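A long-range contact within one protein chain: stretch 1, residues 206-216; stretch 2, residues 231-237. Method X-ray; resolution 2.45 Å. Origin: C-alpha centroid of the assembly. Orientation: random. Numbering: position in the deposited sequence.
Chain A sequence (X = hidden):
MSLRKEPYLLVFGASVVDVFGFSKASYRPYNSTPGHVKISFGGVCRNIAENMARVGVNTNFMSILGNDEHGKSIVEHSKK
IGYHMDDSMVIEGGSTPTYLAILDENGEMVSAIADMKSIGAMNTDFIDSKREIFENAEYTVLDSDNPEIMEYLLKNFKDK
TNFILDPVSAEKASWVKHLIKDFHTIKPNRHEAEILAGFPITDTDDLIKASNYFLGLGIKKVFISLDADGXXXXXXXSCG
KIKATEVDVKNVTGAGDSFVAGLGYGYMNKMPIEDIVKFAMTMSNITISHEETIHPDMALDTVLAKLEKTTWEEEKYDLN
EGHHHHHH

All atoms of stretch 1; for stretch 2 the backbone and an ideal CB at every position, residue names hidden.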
ATOM      1  N   ASP A 206      -6.182   0.588  47.410  1.00 35.13           N
ATOM      2  CA  ASP A 206      -7.282   0.606  46.440  1.00 34.92           C
ATOM      3  C   ASP A 206      -6.973  -0.345  45.280  1.00 33.13           C
ATOM      4  O   ASP A 206      -7.884  -0.980  44.729  1.00 30.83           O
ATOM      5  CB  ASP A 206      -7.530   2.016  45.914  1.00 37.56           C
ATOM      6  CG  ASP A 206      -7.978   2.989  46.998  1.00 39.37           C
ATOM      7  OD1 ASP A 206      -8.637   2.568  47.973  1.00 40.26           O
ATOM      8  OD2 ASP A 206      -7.660   4.189  46.867  1.00 39.64           O
ATOM      9  N   LEU A 207      -5.678  -0.465  44.960  1.00 29.09           N
ATOM     10  CA  LEU A 207      -5.173  -1.357  43.910  1.00 27.87           C
ATOM     11  C   LEU A 207      -5.401  -2.797  44.333  1.00 26.95           C
ATOM     12  O   LEU A 207      -5.838  -3.602  43.524  1.00 22.87           O
ATOM     13  CB  LEU A 207      -3.679  -1.125  43.652  1.00 27.31           C
ATOM     14  CG  LEU A 207      -3.272  -0.030  42.669  1.00 27.10           C
ATOM     15  CD1 LEU A 207      -1.808   0.312  42.807  1.00 23.91           C
ATOM     16  CD2 LEU A 207      -3.612  -0.470  41.246  1.00 27.49           C
ATOM     17  N   ILE A 208      -5.153  -3.090  45.617  1.00 27.70           N
ATOM     18  CA  ILE A 208      -5.372  -4.424  46.185  1.00 29.54           C
ATOM     19  C   ILE A 208      -6.876  -4.733  46.231  1.00 30.58           C
ATOM     20  O   ILE A 208      -7.282  -5.840  45.891  1.00 30.18           O
ATOM     21  CB  ILE A 208      -4.714  -4.582  47.605  1.00 29.92           C
ATOM     22  CG1 ILE A 208      -3.190  -4.451  47.496  1.00 31.05           C
ATOM     23  CG2 ILE A 208      -5.039  -5.956  48.224  1.00 28.31           C
ATOM     24  CD1 ILE A 208      -2.455  -4.309  48.834  1.00 31.87           C
ATOM     25  N   LYS A 209      -7.690  -3.719  46.543  1.00 32.03           N
ATOM     26  CA  LYS A 209      -9.156  -3.850  46.630  1.00 32.28           C
ATOM     27  C   LYS A 209      -9.792  -4.084  45.252  1.00 29.81           C
ATOM     28  O   LYS A 209     -10.671  -4.939  45.106  1.00 28.69           O
ATOM     29  CB  LYS A 209      -9.752  -2.600  47.297  1.00 34.77           C
ATOM     30  CG  LYS A 209     -11.237  -2.666  47.637  1.00 39.44           C
ATOM     31  CD  LYS A 209     -11.783  -1.285  48.012  1.00 43.32           C
ATOM     32  CE  LYS A 209     -13.313  -1.312  48.115  1.00 45.88           C
ATOM     33  NZ  LYS A 209     -13.914   0.051  48.202  1.00 46.73           N
ATOM     34  N   ALA A 210      -9.309  -3.346  44.251  1.00 28.80           N
ATOM     35  CA  ALA A 210      -9.781  -3.437  42.861  1.00 28.10           C
ATOM     36  C   ALA A 210      -9.475  -4.799  42.268  1.00 27.18           C
ATOM     37  O   ALA A 210     -10.369  -5.489  41.762  1.00 22.17           O
ATOM     38  CB  ALA A 210      -9.139  -2.360  42.028  1.00 26.98           C
ATOM     39  N   SER A 211      -8.215  -5.206  42.411  1.00 26.17           N
ATOM     40  CA  SER A 211      -7.761  -6.487  41.914  1.00 27.56           C
ATOM     41  C   SER A 211      -8.415  -7.668  42.637  1.00 28.20           C
ATOM     42  O   SER A 211      -8.770  -8.646  41.979  1.00 26.48           O
ATOM     43  CB  SER A 211      -6.238  -6.567  41.915  1.00 26.35           C
ATOM     44  OG  SER A 211      -5.683  -6.412  43.199  1.00 26.68           O
ATOM     45  N   ASN A 212      -8.654  -7.534  43.953  1.00 28.95           N
ATOM     46  CA  ASN A 212      -9.325  -8.576  44.753  1.00 29.70           C
ATOM     47  C   ASN A 212     -10.786  -8.748  44.339  1.00 28.09           C
ATOM     48  O   ASN A 212     -11.316  -9.857  44.357  1.00 28.48           O
ATOM     49  CB  ASN A 212      -9.259  -8.272  46.254  1.00 32.38           C
ATOM     50  CG  ASN A 212      -7.978  -8.776  46.911  1.00 35.25           C
ATOM     51  OD1 ASN A 212      -7.327  -9.717  46.429  1.00 33.47           O
ATOM     52  ND2 ASN A 212      -7.622  -8.160  48.035  1.00 35.75           N
ATOM     53  N   TYR A 213     -11.408  -7.640  43.938  1.00 28.55           N
ATOM     54  CA  TYR A 213     -12.789  -7.610  43.466  1.00 29.66           C
ATOM     55  C   TYR A 213     -12.882  -8.328  42.107  1.00 29.80           C
ATOM     56  O   TYR A 213     -13.824  -9.094  41.873  1.00 29.11           O
ATOM     57  CB  TYR A 213     -13.269  -6.146  43.379  1.00 31.67           C
ATOM     58  CG  TYR A 213     -14.533  -5.916  42.575  1.00 35.12           C
ATOM     59  CD1 TYR A 213     -15.792  -6.340  43.056  1.00 35.93           C
ATOM     60  CD2 TYR A 213     -14.469  -5.318  41.297  1.00 34.88           C
ATOM     61  CE1 TYR A 213     -16.965  -6.175  42.271  1.00 39.91           C
ATOM     62  CE2 TYR A 213     -15.633  -5.152  40.506  1.00 38.13           C
ATOM     63  CZ  TYR A 213     -16.871  -5.582  40.998  1.00 38.92           C
ATOM     64  OH  TYR A 213     -17.994  -5.433  40.224  1.00 40.40           O
ATOM     65  N   PHE A 214     -11.902  -8.083  41.231  1.00 29.89           N
ATOM     66  CA  PHE A 214     -11.851  -8.714  39.910  1.00 29.46           C
ATOM     67  C   PHE A 214     -11.672 -10.221  40.037  1.00 29.34           C
ATOM     68  O   PHE A 214     -12.318 -10.979  39.315  1.00 27.12           O
ATOM     69  CB  PHE A 214     -10.731  -8.124  39.047  1.00 29.92           C
ATOM     70  CG  PHE A 214     -10.934  -6.679  38.653  1.00 28.80           C
ATOM     71  CD1 PHE A 214     -12.184  -6.213  38.204  1.00 27.14           C
ATOM     72  CD2 PHE A 214      -9.850  -5.778  38.710  1.00 28.06           C
ATOM     73  CE1 PHE A 214     -12.357  -4.858  37.813  1.00 25.98           C
ATOM     74  CE2 PHE A 214     -10.002  -4.419  38.327  1.00 28.10           C
ATOM     75  CZ  PHE A 214     -11.264  -3.959  37.875  1.00 26.76           C
ATOM     76  N   LEU A 215     -10.864 -10.643  41.014  1.00 30.13           N
ATOM     77  CA  LEU A 215     -10.622 -12.064  41.292  1.00 31.87           C
ATOM     78  C   LEU A 215     -11.886 -12.725  41.849  1.00 31.51           C
ATOM     79  O   LEU A 215     -12.084 -13.934  41.683  1.00 31.63           O
ATOM     80  CB  LEU A 215      -9.477 -12.245  42.296  1.00 33.28           C
ATOM     81  CG  LEU A 215      -8.070 -11.732  41.974  1.00 34.17           C
ATOM     82  CD1 LEU A 215      -7.249 -11.740  43.241  1.00 32.41           C
ATOM     83  CD2 LEU A 215      -7.405 -12.529  40.872  1.00 34.94           C
ATOM     84  N   GLY A 216     -12.734 -11.903  42.481  1.00 31.79           N
ATOM     85  CA  GLY A 216     -13.994 -12.347  43.064  1.00 30.71           C
ATOM     86  C   GLY A 216     -15.030 -12.641  41.998  1.00 30.64           C
ATOM     87  O   GLY A 216     -15.813 -13.589  42.128  1.00 32.48           O
ATOM     88  N   UNK A 231       3.782  -1.628  36.898  1.00 23.35           N
ATOM     89  CA  UNK A 231       2.673  -2.555  36.789  1.00 22.70           C
ATOM     90  C   UNK A 231       2.342  -3.156  38.130  1.00 22.85           C
ATOM     91  O   UNK A 231       3.224  -3.625  38.845  1.00 22.55           O
ATOM     92  CB  UNK A 231       2.989  -3.660  35.778  1.00 22.70           C
ATOM     93  N   UNK A 232       1.049  -3.173  38.429  1.00 21.54           N
ATOM     94  CA  UNK A 232       0.525  -3.786  39.634  1.00 19.41           C
ATOM     95  C   UNK A 232      -0.065  -5.124  39.167  1.00 18.02           C
ATOM     96  O   UNK A 232      -0.812  -5.160  38.194  1.00 17.52           O
ATOM     97  CB  UNK A 232      -0.506  -2.900  40.336  1.00 19.41           C
ATOM     98  N   UNK A 233       0.215  -6.197  39.898  1.00 17.57           N
ATOM     99  CA  UNK A 233      -0.308  -7.520  39.549  1.00 19.03           C
ATOM    100  C   UNK A 233      -0.967  -8.237  40.722  1.00 21.59           C
ATOM    101  O   UNK A 233      -0.605  -7.997  41.880  1.00 20.16           O
ATOM    102  CB  UNK A 233       0.822  -8.391  38.996  1.00 19.03           C
ATOM    103  N   UNK A 234      -1.832  -9.203  40.398  1.00 23.18           N
ATOM    104  CA  UNK A 234      -2.518 -10.030  41.401  1.00 24.40           C
ATOM    105  C   UNK A 234      -3.112 -11.270  40.736  1.00 25.23           C
ATOM    106  O   UNK A 234      -3.877 -11.153  39.785  1.00 22.80           O
ATOM    107  CB  UNK A 234      -3.613  -9.230  42.109  1.00 24.40           C
ATOM    108  N   UNK A 235      -2.741 -12.451  41.231  1.00 28.61           N
ATOM    109  CA  UNK A 235      -3.280 -13.709  40.708  1.00 32.44           C
ATOM    110  C   UNK A 235      -4.001 -14.547  41.777  1.00 33.52           C
ATOM    111  O   UNK A 235      -4.382 -15.700  41.533  1.00 33.55           O
ATOM    112  CB  UNK A 235      -2.147 -14.533  40.093  1.00 32.44           C
ATOM    113  N   UNK A 236      -4.146 -13.967  42.966  1.00 34.45           N
ATOM    114  CA  UNK A 236      -4.794 -14.654  44.071  1.00 35.85           C
ATOM    115  C   UNK A 236      -3.796 -15.221  45.055  1.00 36.18           C
ATOM    116  O   UNK A 236      -4.085 -15.311  46.244  1.00 37.74           O
ATOM    117  CB  UNK A 236      -5.691 -15.775  43.542  1.00 35.85           C
ATOM    118  N   UNK A 237      -2.629 -15.620  44.548  1.00 37.09           N
ATOM    119  CA  UNK A 237      -1.544 -16.184  45.355  1.00 37.12           C
ATOM    120  C   UNK A 237      -0.449 -15.125  45.536  1.00 35.78           C
ATOM    121  O   UNK A 237      -0.017 -14.849  46.658  1.00 34.40           O
ATOM    122  CB  UNK A 237      -0.976 -17.446  44.702  1.00 37.12           C
TER

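Stretch 1 belongs to a helix, and the strand at 231-234 passes it at 42° between N-to-C directions, 8.9 Å apart at closest approach of the axes. In the strand successive side chains point to alternate sides, so 232 and 234 face the helix while 233 points away.

Position 231 lies beyond the reach of the helix: nothing of stretch 1 comes within 5.5 Å of its ideal CB. Its extended backbone (-123/134) suits a beta-branched residue, but the helix imposes no choice. The residue is Ile 231.

At 232 CA-to-CB points toward the helix, and the ideal CB lies 4.0 Å from Leu 207 CD2. Beyond it, Leu 207 and Ile 208 offer an apolar surface, while the hydroxyl of Ser 211 adds a polar spot. Leucine, isoleucine, methionine or an aromatic residue would suit; a charge would find no partner of opposite sign here. The residue is Phe 232, with chi1 in t. Leu 207 CB sits over one face of the ring, 3.7 Å from its centroid and 6° off the normal, a CH-pi contact. Ile 208 CG1 packs 3.9 Å from Phe 232 CZ, and Ser 211 OG approaches the ring edge, 3.2 Å from Phe 232 CE2.

Position 233 points away, so stretch 1 leaves its identity open. It is Tyr 233.

At 234 the chain again faces the helix. The ideal CB is 3.7 Å from Ser 211 OG and 4.6 Å from Leu 215 CD1, and Asn 212 OD1 offers an acceptor farther out. Alanine could sit here, but a side chain carrying a donor, such as serine, asparagine or glutamine, could use the polar groups better. The residue is Asn 234. Asn 234 ND2 donates to Ser 211 OG at 3.0 Å with a nearly straight angle of 167°, and weakly to Asn 212 OD1 at 3.3 Å. Leu 215 CD1 lies 3.5 Å from Asn 234 ND2, so the amide is also packed against an apolar methyl.

Position 235 turns its CB away, leaving room for many polar residues. Asp 235 OD1 accepts from the backbone N of 237 at 2.9 Å, bracing the turn; Leu 215 CD2 touches only its backbone, 4.1 Å from Asp 235 C.

At 236 phi is positive (101/-32), and a CB would jam against the preceding carbonyl oxygen, which by itself calls for glycine. Gly 236 N donates to Asn 234 OD1 at 3.2 Å, so both ends of that amide are engaged, and Leu 215 CD1 packs 3.8 Å from Gly 236 N.

Position 237 is out of reach and unconstrained by the helix; it is Val 237.

Stretch 2 231-237: IFYNDGV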
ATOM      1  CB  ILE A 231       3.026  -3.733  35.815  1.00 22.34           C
ATOM      2  CG1 ILE A 231       3.433  -3.206  34.430  1.00 22.30           C
ATOM      3  CG2 ILE A 231       1.904  -4.781  35.748  1.00 21.50           C
ATOM      4  CD1 ILE A 231       2.370  -2.532  33.618  1.00 26.31           C
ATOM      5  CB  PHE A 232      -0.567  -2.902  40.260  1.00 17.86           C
ATOM      6  CG  PHE A 232      -1.212  -3.512  41.468  1.00 16.78           C
ATOM      7  CD1 PHE A 232      -0.604  -3.401  42.733  1.00 15.31           C
ATOM      8  CD2 PHE A 232      -2.397  -4.280  41.339  1.00 14.87           C
ATOM      9  CE1 PHE A 232      -1.157  -4.050  43.855  1.00 15.05           C
ATOM     10  CE2 PHE A 232      -2.958  -4.937  42.447  1.00 16.54           C
ATOM     11  CZ  PHE A 232      -2.342  -4.826  43.710  1.00 17.57           C
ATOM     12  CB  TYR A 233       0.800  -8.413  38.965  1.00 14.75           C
ATOM     13  CG  TYR A 233       1.967  -8.730  39.896  1.00 12.52           C
ATOM     14  CD1 TYR A 233       1.937  -9.854  40.758  1.00 10.12           C
ATOM     15  CD2 TYR A 233       3.116  -7.933  39.901  1.00 10.44           C
ATOM     16  CE1 TYR A 233       3.023 -10.165  41.607  1.00 10.71           C
ATOM     17  CE2 TYR A 233       4.218  -8.243  40.745  1.00 12.69           C
ATOM     18  CZ  TYR A 233       4.153  -9.355  41.599  1.00 12.50           C
ATOM     19  OH  TYR A 233       5.172  -9.607  42.497  1.00 15.63           O
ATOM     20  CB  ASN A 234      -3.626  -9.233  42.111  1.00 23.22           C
ATOM     21  CG  ASN A 234      -4.079  -9.861  43.450  1.00 22.19           C
ATOM     22  OD1 ASN A 234      -3.623 -10.925  43.861  1.00 17.57           O
ATOM     23  ND2 ASN A 234      -5.005  -9.190  44.112  1.00 22.00           N
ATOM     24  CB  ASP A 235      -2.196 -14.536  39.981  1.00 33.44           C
ATOM     25  CG  ASP A 235      -1.042 -14.967  40.884  1.00 35.94           C
ATOM     26  OD1 ASP A 235      -1.271 -15.317  42.052  1.00 38.48           O
ATOM     27  OD2 ASP A 235       0.114 -14.984  40.415  1.00 36.80           O
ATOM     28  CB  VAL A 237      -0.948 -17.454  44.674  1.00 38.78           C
ATOM     29  CG1 VAL A 237       0.265 -17.983  45.447  1.00 41.08           C
ATOM     30  CG2 VAL A 237      -2.013 -18.535  44.562  1.00 40.00           C
TER
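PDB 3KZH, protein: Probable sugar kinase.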